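Local coordinates for isochorismatase family protein family (Burkholderia thailandensis, PDB 3TXY) that is of unknown function but belongs to the isochorismatase family of cysteine hydrolases and may have hydrolase activity, at residues Ala15-Asp20 against Thr127-Thr132. Numbering follows the deposited sequence.
Sequences ALVAID and TDIVLT
Strands 15-19 and 128-132 run parallel as the central pair of the six-stranded parallel sheet, order 3-2-1-4-5-6, in the alpha/beta fold of the isochorismatase family. Five backbone hydrogen bonds zip them together. The straightest, Val17 N to Val130 O (2.8 Å, 175° at the hydrogen), lies nearly along the C=O axis; so does Val130 N to Ala15 O. In the last rung Ile19 N still reaches Thr132 O at 2.8 Å, but from above the carbonyl plane. On the face carrying Val17, Ile129 and Leu131, the side chains of Val17 and Leu131 lie side by side, Val17 CG1 3.7 Å from Leu131 CD1. The same CD1 bends over the backbone to 3.5 Å from Val17 O, while the Ile19 side chain crosses Leu131 obliquely, its CG1 4.2 Å from Leu131 CD1. On the opposite face Leu16, its CG anti to the backbone N (chi1 -172°), brings CD1 obliquely to 3.7 Å from Val130 CG1. Helix 136-149 packs on the first face, Thr143 touching both Ile19 and Leu131 and Ala147 meeting Ile129, and helix 35-51 on the second, with Leu45, Ala46 and Phe49 against Leu16. Backbone hydrogen bonds join Leu16 and Ala18 to Ile57, and Ala18 also to Val59, of strand 56-61, while strand 153-162 lies beyond 128-132, so the pair is interior to the sheet. Thr132 turns OG1 into the crowded position between its own N and carbonyl carbon (chi1 81°); there this buried hydroxyl hydrogen-bonds Thr42 of helix 35-51 and sits 3.4 Å from Ala18 CB.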
loop_
_atom_site.group_PDB
_atom_site.type_symbol
_atom_site.label_atom_id
_atom_site.label_comp_id
_atom_site.label_asym_id
_atom_site.label_seq_id
_atom_site.Cartn_x
_atom_site.Cartn_y
_atom_site.Cartn_z
ATOM N N ALA A 15 -7.093 -12.790 14.068
ATOM C CA ALA A 15 -6.031 -12.194 14.864
ATOM C C ALA A 15 -6.172 -10.676 14.970
ATOM O O ALA A 15 -6.689 -10.011 14.058
ATOM C CB ALA A 15 -4.670 -12.549 14.263
ATOM N N LEU A 16 -5.713 -10.146 16.105
ATOM C CA LEU A 16 -5.584 -8.705 16.343
ATOM C C LEU A 16 -4.153 -8.309 15.981
ATOM O O LEU A 16 -3.207 -8.918 16.462
ATOM C CB LEU A 16 -5.849 -8.356 17.818
ATOM C CG LEU A 16 -5.928 -6.862 18.184
ATOM C CD1 LEU A 16 -7.138 -6.166 17.570
ATOM C CD2 LEU A 16 -5.965 -6.692 19.704
ATOM N N VAL A 17 -4.003 -7.308 15.114
ATOM C CA VAL A 17 -2.691 -6.821 14.687
ATOM C C VAL A 17 -2.641 -5.316 14.947
ATOM O O VAL A 17 -3.441 -4.569 14.393
ATOM C CB VAL A 17 -2.443 -7.098 13.193
ATOM C CG1 VAL A 17 -1.085 -6.532 12.747
ATOM C CG2 VAL A 17 -2.521 -8.600 12.935
ATOM N N ALA A 18 -1.723 -4.890 15.810
ATOM C CA ALA A 18 -1.661 -3.512 16.291
ATOM C C ALA A 18 -0.363 -2.874 15.831
ATOM O O ALA A 18 0.722 -3.398 16.126
ATOM C CB ALA A 18 -1.721 -3.505 17.821
ATOM N N ILE A 19 -0.458 -1.749 15.118
ATOM C CA ILE A 19 0.714 -1.158 14.450
ATOM C C ILE A 19 1.319 0.012 15.216
ATOM O O ILE A 19 0.649 1.011 15.448
ATOM C CB ILE A 19 0.355 -0.647 13.036
ATOM C CG1 ILE A 19 -0.303 -1.733 12.166
ATOM C CG2 ILE A 19 1.604 -0.110 12.357
ATOM C CD1 ILE A 19 0.515 -3.006 12.027
ATOM N N ASP A 20 2.601 -0.132 15.579
ATOM C CA ASP A 20 3.496 0.960 16.013
ATOM C C ASP A 20 3.025 1.672 17.291
ATOM O O ASP A 20 3.233 2.873 17.451
ATOM C CB ASP A 20 3.729 1.988 14.897
ATOM C CG ASP A 20 4.652 1.478 13.814
ATOM O OD1 ASP A 20 5.421 0.527 14.070
ATOM O OD2 ASP A 20 4.606 2.024 12.701
ATOM N N THR A 127 -7.232 -16.346 9.084
ATOM C CA THR A 127 -7.799 -15.907 7.813
ATOM C C THR A 127 -8.215 -14.431 7.829
ATOM O O THR A 127 -8.322 -13.815 6.772
ATOM C CB THR A 127 -9.045 -16.741 7.466
ATOM O OG1 THR A 127 -10.021 -16.559 8.499
ATOM C CG2 THR A 127 -8.680 -18.220 7.347
ATOM N N ASP A 128 -8.438 -13.876 9.032
ATOM C CA ASP A 128 -9.018 -12.564 9.223
ATOM C C ASP A 128 -8.077 -11.772 10.147
ATOM O O ASP A 128 -7.585 -12.311 11.145
ATOM C CB ASP A 128 -10.388 -12.660 9.922
ATOM C CG ASP A 128 -11.491 -13.302 9.055
ATOM O OD1 ASP A 128 -11.200 -14.198 8.226
ATOM O OD2 ASP A 128 -12.675 -12.924 9.250
ATOM N N ILE A 129 -7.823 -10.512 9.820
ATOM C CA ILE A 129 -7.078 -9.635 10.731
ATOM C C ILE A 129 -7.894 -8.406 11.110
ATOM O O ILE A 129 -8.582 -7.808 10.275
ATOM C CB ILE A 129 -5.647 -9.253 10.251
ATOM C CG1 ILE A 129 -5.643 -8.337 9.025
ATOM C CG2 ILE A 129 -4.812 -10.500 9.975
ATOM C CD1 ILE A 129 -4.239 -7.832 8.679
ATOM N N VAL A 130 -7.829 -8.070 12.394
ATOM C CA VAL A 130 -8.398 -6.853 12.930
ATOM C C VAL A 130 -7.228 -5.922 13.214
ATOM O O VAL A 130 -6.337 -6.238 14.000
ATOM C CB VAL A 130 -9.261 -7.132 14.174
ATOM C CG1 VAL A 130 -9.645 -5.822 14.874
ATOM C CG2 VAL A 130 -10.487 -7.946 13.752
ATOM N N LEU A 131 -7.252 -4.767 12.548
ATOM C CA LEU A 131 -6.140 -3.838 12.522
ATOM C C LEU A 131 -6.397 -2.579 13.348
ATOM O O LEU A 131 -7.435 -1.928 13.229
ATOM C CB LEU A 131 -5.875 -3.477 11.064
ATOM C CG LEU A 131 -4.507 -3.295 10.454
ATOM C CD1 LEU A 131 -3.402 -4.228 10.948
ATOM C CD2 LEU A 131 -4.686 -3.439 8.930
ATOM N N THR A 132 -5.442 -2.277 14.226
ATOM C CA THR A 132 -5.399 -1.017 14.945
ATOM C C THR A 132 -4.020 -0.393 14.783
ATOM O O THR A 132 -3.075 -1.044 14.329
ATOM C CB THR A 132 -5.691 -1.195 16.454
ATOM O OG1 THR A 132 -4.513 -1.638 17.149
ATOM C CG2 THR A 132 -6.805 -2.177 16.678
#